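Local coordinates for protein SusD homolog (Bacteroides thetaiotaomicron VPI-5482, PDB 3IHV) that probably binds glycans at the outer membrane of this gut bacterium, as a SusD-family lipoprotein working alongside a TonB-dependent transporter, at residues 402-407 against 416-421; 421-426 against 440-445. All coordinates share one frame; numbering follows the deposited sequence.

Contact 1: 402-407 against 416-421; sequences LLYAEA and DAEAYN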
loop_
_atom_site.group_PDB
_atom_site.type_symbol
_atom_site.label_atom_id
_atom_site.label_comp_id
_atom_site.label_asym_id
_atom_site.label_seq_id
_atom_site.Cartn_x
_atom_site.Cartn_y
_atom_site.Cartn_z
ATOM N N LEU A 402 2.004 0.539 14.805
ATOM C CA LEU A 402 0.730 -0.163 15.044
ATOM C C LEU A 402 0.928 -1.692 14.958
ATOM O O LEU A 402 0.339 -2.453 15.749
ATOM C CB LEU A 402 -0.339 0.319 14.081
ATOM C CG LEU A 402 -0.784 1.772 14.276
ATOM C CD1 LEU A 402 -1.878 2.190 13.298
ATOM C CD2 LEU A 402 -1.271 1.997 15.705
ATOM N N LEU A 403 1.797 -2.143 14.033
ATOM C CA LEU A 403 2.104 -3.582 13.931
ATOM C C LEU A 403 2.780 -4.091 15.189
ATOM O O LEU A 403 2.538 -5.232 15.629
ATOM C CB LEU A 403 3.009 -3.872 12.723
ATOM C CG LEU A 403 2.344 -3.724 11.356
ATOM C CD1 LEU A 403 3.392 -3.794 10.252
ATOM C CD2 LEU A 403 1.275 -4.853 11.187
ATOM N N TYR A 404 3.678 -3.269 15.738
ATOM C CA TYR A 404 4.360 -3.607 16.974
ATOM C C TYR A 404 3.350 -3.817 18.102
ATOM O O TYR A 404 3.359 -4.846 18.795
ATOM C CB TYR A 404 5.356 -2.489 17.293
ATOM C CG TYR A 404 6.283 -2.690 18.481
ATOM C CD1 TYR A 404 6.803 -3.941 18.802
ATOM C CD2 TYR A 404 6.713 -1.594 19.230
ATOM C CE1 TYR A 404 7.679 -4.104 19.873
ATOM C CE2 TYR A 404 7.593 -1.752 20.277
ATOM C CZ TYR A 404 8.087 -3.009 20.588
ATOM O OH TYR A 404 8.967 -3.154 21.645
ATOM N N ALA A 405 2.425 -2.868 18.241
ATOM C CA ALA A 405 1.397 -2.978 19.256
ATOM C C ALA A 405 0.552 -4.213 19.018
ATOM O O ALA A 405 0.291 -4.981 19.971
ATOM C CB ALA A 405 0.505 -1.749 19.278
ATOM N N GLU A 406 0.144 -4.415 17.767
ATOM C CA GLU A 406 -0.695 -5.573 17.415
ATOM C C GLU A 406 0.005 -6.885 17.763
ATOM O O GLU A 406 -0.535 -7.749 18.423
ATOM C CB GLU A 406 -1.052 -5.541 15.913
ATOM C CG GLU A 406 -1.890 -6.714 15.453
ATOM C CD GLU A 406 -2.169 -6.710 13.974
ATOM O OE1 GLU A 406 -1.816 -5.715 13.259
ATOM O OE2 GLU A 406 -2.803 -7.699 13.548
ATOM N N ALA A 407 1.248 -7.011 17.313
ATOM C CA ALA A 407 1.998 -8.270 17.497
ATOM C C ALA A 407 2.323 -8.546 18.947
ATOM O O ALA A 407 2.241 -9.713 19.404
ATOM C CB ALA A 407 3.311 -8.252 16.641
ATOM N N ASP A 416 1.051 -4.722 26.782
ATOM C CA ASP A 416 2.020 -4.284 27.782
ATOM C C ASP A 416 2.362 -2.817 27.516
ATOM O O ASP A 416 1.792 -2.189 26.607
ATOM C CB ASP A 416 3.269 -5.161 27.760
ATOM C CG ASP A 416 3.998 -5.131 26.410
ATOM O OD1 ASP A 416 3.802 -4.194 25.606
ATOM O OD2 ASP A 416 4.735 -6.084 26.134
ATOM N N ALA A 417 3.298 -2.279 28.305
ATOM C CA ALA A 417 3.687 -0.888 28.192
ATOM C C ALA A 417 4.182 -0.529 26.811
ATOM O O ALA A 417 3.877 0.543 26.284
ATOM C CB ALA A 417 4.761 -0.515 29.293
ATOM N N GLU A 418 4.979 -1.407 26.216
ATOM C CA GLU A 418 5.522 -1.120 24.898
ATOM C C GLU A 418 4.424 -1.067 23.850
ATOM O O GLU A 418 4.437 -0.200 22.966
ATOM C CB GLU A 418 6.591 -2.120 24.510
ATOM C CG GLU A 418 7.861 -1.916 25.275
ATOM C CD GLU A 418 7.779 -2.323 26.727
ATOM O OE1 GLU A 418 7.236 -3.423 27.066
ATOM O OE2 GLU A 418 8.291 -1.530 27.553
ATOM N N ALA A 419 3.453 -1.959 23.979
ATOM C CA ALA A 419 2.302 -1.961 23.064
ATOM C C ALA A 419 1.502 -0.650 23.205
ATOM O O ALA A 419 1.199 0.002 22.209
ATOM C CB ALA A 419 1.424 -3.145 23.308
ATOM N N TYR A 420 1.196 -0.272 24.431
ATOM C CA TYR A 420 0.506 0.983 24.672
ATOM C C TYR A 420 1.285 2.200 24.184
ATOM O O TYR A 420 0.723 3.109 23.588
ATOM C CB TYR A 420 0.189 1.133 26.154
ATOM C CG TYR A 420 -1.155 0.595 26.556
ATOM C CD1 TYR A 420 -2.297 1.308 26.248
ATOM C CD2 TYR A 420 -1.286 -0.585 27.285
ATOM C CE1 TYR A 420 -3.543 0.847 26.645
ATOM C CE2 TYR A 420 -2.521 -1.034 27.696
ATOM C CZ TYR A 420 -3.640 -0.318 27.350
ATOM O OH TYR A 420 -4.880 -0.726 27.743
ATOM N N ASN A 421 2.592 2.221 24.439
ATOM C CA ASN A 421 3.407 3.350 24.020
ATOM C C ASN A 421 3.412 3.515 22.507
ATOM O O ASN A 421 3.371 4.646 22.008
ATOM C CB ASN A 421 4.846 3.251 24.566
ATOM C CG ASN A 421 4.937 3.469 26.074
ATOM O OD1 ASN A 421 4.037 4.033 26.707
ATOM N ND2 ASN A 421 6.040 3.019 26.662
#

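Contact 2: 421-426 against 440-445; sequences NAINAV and CDLPQG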
loop_
_atom_site.group_PDB
_atom_site.type_symbol
_atom_site.label_atom_id
_atom_site.label_comp_id
_atom_site.label_asym_id
_atom_site.label_seq_id
_atom_site.Cartn_x
_atom_site.Cartn_y
_atom_site.Cartn_z
ATOM N N ASN A 421 2.592 2.221 24.439
ATOM C CA ASN A 421 3.407 3.350 24.020
ATOM C C ASN A 421 3.412 3.515 22.507
ATOM O O ASN A 421 3.371 4.646 22.008
ATOM C CB ASN A 421 4.846 3.251 24.566
ATOM C CG ASN A 421 4.937 3.469 26.074
ATOM O OD1 ASN A 421 4.037 4.033 26.707
ATOM N ND2 ASN A 421 6.040 3.019 26.662
ATOM N N ALA A 422 3.436 2.396 21.785
ATOM C CA ALA A 422 3.499 2.417 20.319
ATOM C C ALA A 422 2.198 2.951 19.744
ATOM O O ALA A 422 2.213 3.907 18.934
ATOM C CB ALA A 422 3.810 1.017 19.766
ATOM N N ILE A 423 1.076 2.395 20.192
ATOM C CA ILE A 423 -0.250 2.867 19.717
ATOM C C ILE A 423 -0.548 4.323 20.176
ATOM O O ILE A 423 -1.035 5.138 19.385
ATOM C CB ILE A 423 -1.427 1.895 20.006
ATOM C CG1 ILE A 423 -2.676 2.405 19.247
ATOM C CG2 ILE A 423 -1.697 1.711 21.503
ATOM C CD1 ILE A 423 -3.731 1.360 18.958
ATOM N N ASN A 424 -0.185 4.665 21.400
ATOM C CA ASN A 424 -0.417 6.046 21.907
ATOM C C ASN A 424 0.451 7.083 21.199
ATOM O O ASN A 424 0.004 8.214 21.012
ATOM C CB ASN A 424 -0.345 6.102 23.419
ATOM C CG ASN A 424 -1.568 5.487 24.076
ATOM O OD1 ASN A 424 -2.637 5.413 23.453
ATOM N ND2 ASN A 424 -1.414 5.025 25.309
ATOM N N ALA A 425 1.625 6.690 20.691
ATOM C CA ALA A 425 2.442 7.645 19.916
ATOM C C ALA A 425 1.681 8.030 18.672
ATOM O O ALA A 425 1.620 9.223 18.295
ATOM C CB ALA A 425 3.791 7.057 19.520
ATOM N N VAL A 426 1.094 7.014 18.038
ATOM C CA VAL A 426 0.297 7.231 16.846
ATOM C C VAL A 426 -0.974 8.076 17.134
ATOM O O VAL A 426 -1.268 9.026 16.395
ATOM C CB VAL A 426 -0.064 5.925 16.154
ATOM C CG1 VAL A 426 -1.041 6.186 15.003
ATOM C CG2 VAL A 426 1.216 5.260 15.648
ATOM N N CYS A 440 -6.737 11.685 24.113
ATOM C CA CYS A 440 -6.420 10.919 22.922
ATOM C C CYS A 440 -5.890 9.523 23.183
ATOM O O CYS A 440 -6.033 8.641 22.316
ATOM C CB CYS A 440 -5.382 11.653 22.041
ATOM S SG CYS A 440 -3.776 11.998 22.812
ATOM N N ASP A 441 -5.234 9.307 24.327
ATOM C CA ASP A 441 -4.629 7.989 24.593
ATOM C C ASP A 441 -5.643 6.881 24.708
ATOM O O ASP A 441 -6.735 7.110 25.208
ATOM C CB ASP A 441 -3.820 7.963 25.895
ATOM C CG ASP A 441 -2.491 8.669 25.798
ATOM O OD1 ASP A 441 -2.037 9.034 24.697
ATOM O OD2 ASP A 441 -1.863 8.855 26.860
ATOM N N LEU A 442 -5.276 5.681 24.253
ATOM C CA LEU A 442 -6.070 4.501 24.544
ATOM C C LEU A 442 -5.929 4.315 26.030
ATOM O O LEU A 442 -4.799 4.348 26.542
ATOM C CB LEU A 442 -5.571 3.198 23.911
ATOM C CG LEU A 442 -5.910 2.790 22.498
ATOM C CD1 LEU A 442 -5.267 3.740 21.576
ATOM C CD2 LEU A 442 -5.420 1.348 22.204
ATOM N N PRO A 443 -7.048 4.078 26.731
ATOM C CA PRO A 443 -7.043 3.875 28.148
ATOM C C PRO A 443 -6.391 2.566 28.571
ATOM O O PRO A 443 -6.434 1.620 27.833
ATOM C CB PRO A 443 -8.529 3.805 28.496
ATOM C CG PRO A 443 -9.130 3.230 27.324
ATOM C CD PRO A 443 -8.395 3.846 26.159
ATOM N N GLN A 444 -5.750 2.590 29.735
ATOM C CA GLN A 444 -5.268 1.405 30.415
ATOM C C GLN A 444 -6.492 0.580 30.760
ATOM O O GLN A 444 -7.621 1.108 30.809
ATOM C CB GLN A 444 -4.553 1.756 31.716
ATOM C CG GLN A 444 -3.281 2.487 31.530
ATOM C CD GLN A 444 -2.243 1.665 30.785
ATOM O OE1 GLN A 444 -1.837 0.614 31.243
ATOM N NE2 GLN A 444 -1.805 2.165 29.662
ATOM N N GLY A 445 -6.269 -0.699 31.054
ATOM C CA GLY A 445 -7.359 -1.585 31.414
ATOM C C GLY A 445 -7.916 -2.435 30.296
ATOM O O GLY A 445 -8.816 -3.256 30.531
HETATM O O HOH W 1 -2.781 4.403 28.227
#

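Contact 1: 402-407 against 416-421
Ala-405 and Ala-419 lie where helices 397-412 and 417-430 approach each other, a helical hairpin in the all-helical part of the SusD fold, whose family is grouped with the TPR-like proteins. Their CA atoms are 4.0 Å apart, a spacing consistent with an alanine on each side. The two methyls do not meet head-on: the nearest neighbour of Ala-405 CB across the contact is a backbone atom, Ala-419 O at 3.5 Å, while the CB atoms of Ala-405 and Ala-419 remain 4.4 Å apart. Beside them lies the long side chain of Tyr-404. Its ring reaches the second helix because chi1 (-174°) swings CG to the side opposite the backbone N, and the hydroxyl end meets the aliphatic root of Glu-418, Tyr-404 OH lying 3.9 Å from Glu-418 CB. The ring and the carboxylate are turned 49° from each other, and the Glu-418 chain bends at chi2, leading the acid away from the first helix. Tyr-404 also packs on Ala-227 and Arg-228 of helix 219-232. Helix 417-430 starts with Asp-416 as N-cap: Asp-416 OD1 accepts from Ala-419 N at 2.8 Å, met nearly end-on to the C-O bond with an N-H...O angle of 162°.

Contact 2: 421-426 against 440-445
Asn-424, its CG opposite the carbonyl carbon and beside its own N, reaches from helix 417-430 to the backbone of the 440-445 loop, where its OD1 accepts a hydrogen bond from Leu-442 N at 2.8 Å. The donor stands 26° from the plane of the amide carbonyl, and the N-H...O angle is 154°. Asn-424 ND2 makes a weak bond to a water, which donates to Leu-442 O at 2.6 Å and accepts from Gln-444 NE2. Flat groups also stack here: the Asp-441 carboxylate lies against the Asn-424 amide with the planes 18° apart, CG to CG 3.7 Å between Asp-441 and Asn-424. Its charge is met by Arg-428, which forms a salt bridge to OD1. Cutting Asn-424 back to an alanine is likely to leave Leu-442 N without this acceptor and the Asp-441 carboxylate without the flat group it lies against. In this helical region of the SusD fold, the loop runs against the helix that precedes it. Apolar packing continues from Leu-442, whose two methyls both lie against one side of the Ile-423 chain, the side chains crossing at about a right angle. Leu-442 CD2 is 3.7 Å from Ile-423 CD1, and Leu-442 CD1 comes equally near Ile-423 CG1.

Overall arrangement
From the N terminus, helix 397-412 leads through a short turn into helix 417-430, and contact 1 closes that turn by setting the two helices side by side. The chain then runs on along helix 417-430, leaves it, and returns as the 440-445 loop, so contact 2 closes a second, longer excursion. The two closures follow in series, neither enclosing nor crossing the other, with centres about 9 Å apart and Asn-421 shared. Helix 417-430 serves both, and Tyr-420 links them directly, its OH probably hydrogen-bonded to Pro-443 O at 2.8 Å. Helix 448-463 comes next, packing against Leu-402, Ile-423 and Leu-442, and so joins all three neighbouring elements.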